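Local coordinates for protein putative histidinol-phosphate aminotransferase (Erwinia carotovora atroseptica, PDB 3LY1) that binds pyridoxal 5'-phosphate and probably acts as a transaminase of the histidinol-phosphate aminotransferase subfamily, at residues A[79-84]-A[106-111]; A[223-226]-A[231-234]. One frame throughout, in Å; residues are numbered along the deposited sequence. Where two conformers were deposited one is given.

From the N terminus, the chain passes strand 71-74 and then enters helix 76-88, which carries residues 79-84. It then makes strand 94-98 and enters helix 104-111, where residues 106-111 pack back on the first helix. Contact 1 closes this loop of 21 residues. The chain next builds strands 115-119, 143-148, 174-179 and 205-210 before reaching strand 223-226. Contact 2 closes a much shorter loop of four residues between that strand and helix 229-235. The two loops follow in series and neither nest nor cross. The centres of contacts 1 and 2 are about 14 Å apart. Contact 1 joins two helices; contact 2 joins a strand of the seven-stranded mixed sheet to the helix after it.

Contact 1: residues A[79-84]-A[106-111]; sequences EGIRAA and EHFAKI. With EDO (1,2-ethanediol), chain G; EDO (1,2-ethanediol), chain J.
R82 of helix 76-88 lies across one face of the F108 ring from helix 104-111. The R82 chain can be followed outward. Its CB sits over the middle of the ring, 3.7 Å from the centroid of F108 and only 9° off the ring normal, a CH-pi contact. CG stands anti to the backbone N (chi1 -171°), which carries it over the CD1-CE1 side of the ring; R82 CG is 3.6 Å from F108 CE1. CD passes the same rim, 3.8 Å from CE1 of F108. The chain then bends at chi3 (52°), and the guanidinium stands nearly perpendicular to the ring. NE and NH2 of R82 both grip one oxygen, OE1 of E79, one turn earlier on the helix. The salt bridge from R82 NE to E79 OE1 is 2.6 Å long. NH1 of R82 pairs with E86 and also bonds to the carbonyl oxygen of Y238.

Over the opposite face of the F108 ring lies CD2 of H107, from the same helix, offset toward the rim. I81 adds a looser apolar touch, with its CG2 4.2 Å from CD2 of F108. I81 also lines the pyridoxal phosphate pocket. The dimer interface is close by: V239 of the second subunit packs on F108, and the backbone N of A240 of the second subunit bonds to E79 OE2.

The chemistry is divided along R82. Its buried aliphatic part packs on an aromatic face, while its charged end is matched by E79 and E86. R82 NH2 also lies close to NH2 of R82 of the second subunit, and the carboxylates probably help offset these like charges.

Contact 2: residues A[223-226]-A[231-234]; sequences GYAV and VIAL. With EDO (1,2-ethanediol), chain H.
I232 of helix 229-235 packs its CD1 against A225 of strand 223-226. The strand belongs to the mixed sheet of the large domain of a fold-type I pyridoxal phosphate enzyme. It is the sheet's antiparallel member, set between strands 71-74 and 205-210. The helix follows directly, and a short turn brings it back against the strand.

The tight part is small and rests on one methyl group. I232 CD1 lies 3.8 Å from the carbonyl oxygen A225 O and 4.1 Å from the methyl A225 CB. Both are van der Waals contacts; no hydrogen bond joins the two segments. The isoleucine reaches the strand because CG1 is anti to its own carbonyl carbon (chi1 -67°) and chi2 (-62°) then bends CD1 toward A225. CB of A225 points at the helix, so its methyl meets this tip. V226 takes part through its backbone, with its C atom 4.3 Å from I232 CD1, while its CB points away from the helix. L72 of the neighbouring strand and A227 of the turn also pack on I232.

Beyond this point the contact thins out. A233 and L234 are exposed and do not touch the strand, and L234 was modelled in two conformers. V231 turns to I206 and Y88 instead.

Y224, next to A225, does not touch the helix segment. Its ring meets that of H64, with the planes at about 60°, and its hydroxyl bonds to H64 NE2. A 1,2-ethanediol, probably from the crystallisation liquor, lies at the ring edge, and its O1 makes a 2.8 Å hydrogen bond with Y224 OH.

Contact 1: residues A[79-84]-A[106-111]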
ATOM      1  N   GLU A  79       7.296  -1.004   0.689  1.00 14.45           N
ATOM      2  CA  GLU A  79       6.552  -2.267   0.708  1.00 14.74           C
ATOM      3  C   GLU A  79       7.283  -3.411   0.021  1.00 14.49           C
ATOM      4  O   GLU A  79       7.183  -4.553   0.460  1.00 15.48           O
ATOM      5  CB  GLU A  79       5.115  -2.114   0.191  1.00 15.06           C
ATOM      6  CG  GLU A  79       4.190  -1.298   1.132  1.00 16.84           C
ATOM      7  CD  GLU A  79       3.883  -1.943   2.487  1.00 17.57           C
ATOM      8  OE1 GLU A  79       4.310  -3.090   2.801  1.00 19.03           O
ATOM      9  OE2 GLU A  79       3.148  -1.280   3.278  1.00 16.80           O
ATOM     10  N   GLY A  80       8.095  -3.084  -0.967  1.00 15.15           N
ATOM     11  CA  GLY A  80       9.026  -4.042  -1.595  1.00 15.18           C
ATOM     12  C   GLY A  80      10.089  -4.589  -0.682  1.00 14.85           C
ATOM     13  O   GLY A  80      10.335  -5.802  -0.670  1.00 15.16           O
ATOM     14  N   ILE A  81      10.665  -3.720   0.152  1.00 14.77           N
ATOM     15  CA  ILE A  81      11.674  -4.147   1.102  1.00 14.32           C
ATOM     16  C   ILE A  81      11.040  -5.094   2.107  1.00 13.61           C
ATOM     17  O   ILE A  81      11.586  -6.167   2.376  1.00 13.52           O
ATOM     18  CB  ILE A  81      12.322  -2.963   1.860  1.00 14.65           C
ATOM     19  CG1 ILE A  81      12.992  -2.002   0.877  1.00 15.45           C
ATOM     20  CG2 ILE A  81      13.300  -3.517   2.931  1.00 15.76           C
ATOM     21  CD1 ILE A  81      13.283  -0.550   1.429  1.00 16.74           C
ATOM     22  N   ARG A  82       9.884  -4.702   2.642  1.00 12.91           N
ATOM     23  CA  ARG A  82       9.118  -5.564   3.551  1.00 13.27           C
ATOM     24  C   ARG A  82       8.816  -6.927   2.948  1.00 12.64           C
ATOM     25  O   ARG A  82       9.125  -7.951   3.539  1.00 11.57           O
ATOM     26  CB  ARG A  82       7.827  -4.893   4.049  1.00 13.32           C
ATOM     27  CG  ARG A  82       7.161  -5.737   5.162  1.00 13.08           C
ATOM     28  CD  ARG A  82       5.754  -5.246   5.554  1.00 15.35           C
ATOM     29  NE  ARG A  82       4.934  -5.110   4.367  1.00 12.44           N
ATOM     30  CZ  ARG A  82       4.416  -6.116   3.684  1.00 13.00           C
ATOM     31  NH1 ARG A  82       4.596  -7.402   4.048  1.00 13.87           N
ATOM     32  NH2 ARG A  82       3.743  -5.848   2.601  1.00 15.25           N
ATOM     33  N   ALA A  83       8.259  -6.949   1.752  1.00 12.26           N
ATOM     34  CA  ALA A  83       7.869  -8.188   1.108  1.00 13.12           C
ATOM     35  C   ALA A  83       9.066  -9.093   0.800  1.00 14.01           C
ATOM     36  O   ALA A  83       8.981 -10.316   1.003  1.00 14.80           O
ATOM     37  CB  ALA A  83       7.084  -7.911  -0.163  1.00 13.27           C
ATOM     38  N   ALA A  84      10.169  -8.482   0.351  1.00 14.39           N
ATOM     39  CA  ALA A  84      11.393  -9.200   0.070  1.00 14.69           C
ATOM     40  C   ALA A  84      11.893  -9.864   1.327  1.00 14.24           C
ATOM     41  O   ALA A  84      12.219 -11.049   1.300  1.00 14.67           O
ATOM     42  CB  ALA A  84      12.459  -8.288  -0.544  1.00 14.79           C
ATOM     43  N   GLU A 106      16.992  -3.788   8.236  1.00 13.14           N
ATOM     44  CA  GLU A 106      17.184  -4.199   9.625  1.00 13.96           C
ATOM     45  C   GLU A 106      15.837  -4.288  10.407  1.00 13.23           C
ATOM     46  O   GLU A 106      15.604  -5.237  11.194  1.00 13.40           O
ATOM     47  CB  GLU A 106      18.177  -3.248  10.308  1.00 13.67           C
ATOM     48  CG  GLU A 106      18.157  -3.280  11.785  1.00 16.70           C
ATOM     49  CD  GLU A 106      19.277  -2.459  12.417  1.00 21.07           C
ATOM     50  OE1 GLU A 106      19.734  -1.465  11.827  1.00 18.42           O
ATOM     51  OE2 GLU A 106      19.674  -2.801  13.533  1.00 18.45           O
ATOM     52  N   HIS A 107      15.008  -3.275  10.216  1.00 13.49           N
ATOM     53  CA  HIS A 107      13.704  -3.151  10.864  1.00 13.97           C
ATOM     54  C   HIS A 107      12.836  -4.381  10.619  1.00 13.13           C
ATOM     55  O   HIS A 107      12.317  -4.984  11.585  1.00 13.27           O
ATOM     56  CB  HIS A 107      13.001  -1.873  10.369  1.00 14.25           C
ATOM     57  CG  HIS A 107      11.580  -1.733  10.822  1.00 17.77           C
ATOM     58  ND1 HIS A 107      11.230  -1.196  12.040  1.00 22.23           N
ATOM     59  CD2 HIS A 107      10.408  -2.006  10.184  1.00 22.53           C
ATOM     60  CE1 HIS A 107       9.912  -1.205  12.160  1.00 24.38           C
ATOM     61  NE2 HIS A 107       9.389  -1.687  11.049  1.00 21.82           N
ATOM     62  N   PHE A 108      12.654  -4.750   9.345  1.00 14.09           N
ATOM     63  CA  PHE A 108      11.839  -5.906   8.997  1.00 13.69           C
ATOM     64  C   PHE A 108      12.563  -7.202   9.342  1.00 13.57           C
ATOM     65  O   PHE A 108      11.925  -8.223   9.691  1.00 13.78           O
ATOM     66  CB  PHE A 108      11.391  -5.853   7.519  1.00 14.02           C
ATOM     67  CG  PHE A 108      10.503  -4.672   7.198  1.00 14.59           C
ATOM     68  CD1 PHE A 108       9.257  -4.530   7.799  1.00 17.85           C
ATOM     69  CD2 PHE A 108      10.913  -3.701   6.323  1.00 18.49           C
ATOM     70  CE1 PHE A 108       8.473  -3.416   7.546  1.00 18.07           C
ATOM     71  CE2 PHE A 108      10.102  -2.614   6.054  1.00 18.75           C
ATOM     72  CZ  PHE A 108       8.896  -2.486   6.677  1.00 17.74           C
ATOM     73  N   ALA A 109      13.898  -7.178   9.316  1.00 13.56           N
ATOM     74  CA  ALA A 109      14.653  -8.372   9.714  1.00 13.48           C
ATOM     75  C   ALA A 109      14.476  -8.707  11.193  1.00 14.45           C
ATOM     76  O   ALA A 109      14.305  -9.893  11.586  1.00 16.11           O
ATOM     77  CB  ALA A 109      16.174  -8.236   9.324  1.00 12.84           C
ATOM     78  N   LYS A 110      14.489  -7.675  12.014  1.00 15.14           N
ATOM     79  CA  LYS A 110      14.219  -7.810  13.440  1.00 17.04           C
ATOM     80  C   LYS A 110      12.793  -8.310  13.755  1.00 15.52           C
ATOM     81  O   LYS A 110      12.624  -9.149  14.614  1.00 16.19           O
ATOM     82  CB  LYS A 110      14.477  -6.502  14.144  1.00 17.33           C
ATOM     83  CG  LYS A 110      15.958  -6.179  14.263  1.00 22.70           C
ATOM     84  CD  LYS A 110      16.232  -5.212  15.445  1.00 28.17           C
ATOM     85  CE  LYS A 110      16.154  -3.779  15.036  1.00 30.54           C
ATOM     86  NZ  LYS A 110      16.087  -2.819  16.238  1.00 33.05           N
ATOM     87  N   ILE A 111      11.793  -7.789  13.060  1.00 16.13           N
ATOM     88  CA  ILE A 111      10.410  -8.286  13.160  1.00 15.36           C
ATOM     89  C   ILE A 111      10.354  -9.782  12.859  1.00 16.42           C
ATOM     90  O   ILE A 111       9.713 -10.544  13.585  1.00 15.12           O
ATOM     91  CB  ILE A 111       9.460  -7.427  12.260  1.00 16.01           C
ATOM     92  CG1 ILE A 111       9.266  -6.036  12.891  1.00 15.20           C
ATOM     93  CG2 ILE A 111       8.128  -8.122  12.022  1.00 14.46           C
ATOM     94  CD1 ILE A 111       8.912  -4.942  11.903  1.00 11.83           C
TER
HETATM   95  C1  EDO G   1      21.085   0.253   9.036  1.00 38.13           C
HETATM   96  O1  EDO G   1      20.136  -0.718   9.503  1.00 27.41           O
HETATM   97  C2  EDO G   1      21.060   1.599   9.792  1.00 38.00           C
HETATM   98  O2  EDO G   1      22.342   2.293   9.645  1.00 38.85           O
HETATM   99  C1  EDO J   4      13.033   0.323  14.343  1.00 69.59           C
HETATM  100  O1  EDO J   4      12.226   1.032  15.295  1.00 70.70           O
HETATM  101  C2  EDO J   4      12.795  -1.186  14.441  1.00 68.97           C
HETATM  102  O2  EDO J   4      13.556  -1.814  15.485  1.00 67.83           O

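Contact 2: residues A[223-226]-A[231-234]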
ATOM      1  N   GLY A 223       6.060   1.913  -6.407  1.00 14.91           N
ATOM      2  CA  GLY A 223       7.363   1.321  -6.610  1.00 14.48           C
ATOM      3  C   GLY A 223       7.180  -0.072  -7.163  1.00 14.19           C
ATOM      4  O   GLY A 223       6.055  -0.475  -7.476  1.00 13.85           O
ATOM      5  N   TYR A 224       8.284  -0.804  -7.315  1.00 13.37           N
ATOM      6  CA  TYR A 224       8.224  -2.145  -7.872  1.00 13.29           C
ATOM      7  C   TYR A 224       9.496  -2.946  -7.564  1.00 14.05           C
ATOM      8  O   TYR A 224      10.537  -2.372  -7.162  1.00 13.58           O
ATOM      9  CB  TYR A 224       7.922  -2.136  -9.384  1.00 12.91           C
ATOM     10  CG  TYR A 224       8.940  -1.440 -10.249  1.00 13.47           C
ATOM     11  CD1 TYR A 224       8.959  -0.062 -10.362  1.00 14.81           C
ATOM     12  CD2 TYR A 224       9.889  -2.164 -10.964  1.00 15.43           C
ATOM     13  CE1 TYR A 224       9.873   0.586 -11.173  1.00 17.44           C
ATOM     14  CE2 TYR A 224      10.836  -1.519 -11.756  1.00 15.76           C
ATOM     15  CZ  TYR A 224      10.815  -0.151 -11.878  1.00 17.77           C
ATOM     16  OH  TYR A 224      11.753   0.466 -12.674  1.00 19.50           O
ATOM     17  N   ALA A 225       9.358  -4.266  -7.670  1.00 14.23           N
ATOM     18  CA  ALA A 225      10.483  -5.208  -7.648  1.00 13.93           C
ATOM     19  C   ALA A 225      10.660  -5.840  -9.045  1.00 14.16           C
ATOM     20  O   ALA A 225       9.681  -6.058  -9.796  1.00 14.85           O
ATOM     21  CB  ALA A 225      10.299  -6.270  -6.575  1.00 12.87           C
ATOM     22  N   VAL A 226      11.908  -6.119  -9.390  1.00 14.60           N
ATOM     23  CA  VAL A 226      12.273  -6.892 -10.573  1.00 13.70           C
ATOM     24  C   VAL A 226      13.051  -8.125 -10.121  1.00 13.91           C
ATOM     25  O   VAL A 226      13.988  -8.027  -9.296  1.00 13.15           O
ATOM     26  CB  VAL A 226      13.079  -6.060 -11.575  1.00 14.63           C
ATOM     27  CG1 VAL A 226      13.170  -6.812 -12.933  1.00 13.33           C
ATOM     28  CG2 VAL A 226      12.493  -4.622 -11.716  1.00 12.95           C
ATOM     29  N   VAL A 231      10.870 -15.814  -7.774  1.00 13.73           N
ATOM     30  CA  VAL A 231      11.113 -14.917  -6.644  1.00 13.10           C
ATOM     31  C   VAL A 231       9.979 -13.901  -6.515  1.00 13.60           C
ATOM     32  O   VAL A 231       9.503 -13.624  -5.416  1.00 13.07           O
ATOM     33  CB  VAL A 231      12.459 -14.196  -6.827  1.00 14.64           C
ATOM     34  CG1 VAL A 231      12.693 -13.115  -5.750  1.00 11.10           C
ATOM     35  CG2 VAL A 231      13.622 -15.271  -6.886  1.00 11.37           C
ATOM     36  N   ILE A 232       9.548 -13.324  -7.630  1.00 13.09           N
ATOM     37  CA  ILE A 232       8.391 -12.449  -7.603  1.00 13.29           C
ATOM     38  C   ILE A 232       7.134 -13.177  -7.046  1.00 13.85           C
ATOM     39  O   ILE A 232       6.382 -12.608  -6.252  1.00 13.24           O
ATOM     40  CB  ILE A 232       8.088 -11.904  -9.001  1.00 12.40           C
ATOM     41  CG1 ILE A 232       9.202 -10.963  -9.473  1.00 14.37           C
ATOM     42  CG2 ILE A 232       6.702 -11.250  -9.034  1.00 13.86           C
ATOM     43  CD1 ILE A 232       9.396  -9.696  -8.604  1.00 13.28           C
ATOM     44  N   ALA A 233       6.926 -14.430  -7.450  1.00 14.51           N
ATOM     45  CA  ALA A 233       5.784 -15.199  -6.983  1.00 14.15           C
ATOM     46  C   ALA A 233       5.834 -15.322  -5.460  1.00 15.02           C
ATOM     47  O   ALA A 233       4.803 -15.174  -4.801  1.00 15.11           O
ATOM     48  CB  ALA A 233       5.722 -16.569  -7.665  1.00 14.53           C
ATOM     49  N   LEU A 234       7.021 -15.551  -4.891  1.00 14.87           N
ATOM     50  CA  LEU A 234       7.138 -15.670  -3.429  0.50 15.41           C
ATOM     51  C   LEU A 234       6.885 -14.330  -2.737  1.00 15.34           C
ATOM     52  O   LEU A 234       6.160 -14.276  -1.733  1.00 16.14           O
ATOM     53  CB  LEU A 234       8.497 -16.256  -2.989  0.50 15.56           C
ATOM     54  CG  LEU A 234       8.761 -17.750  -3.218  0.50 15.02           C
ATOM     55  CD1 LEU A 234      10.182 -18.069  -2.784  0.50 14.68           C
ATOM     56  CD2 LEU A 234       7.767 -18.639  -2.489  0.50 14.65           C
TER
HETATM   57  C1  EDO H   2      10.872   3.559 -13.063  1.00 40.92           C
HETATM   58  O1  EDO H   2      12.153   3.247 -12.526  1.00 40.07           O
HETATM   59  C2  EDO H   2      10.908   3.304 -14.561  1.00 40.94           C
HETATM   60  O2  EDO H   2      11.490   4.444 -15.181  1.00 42.85           O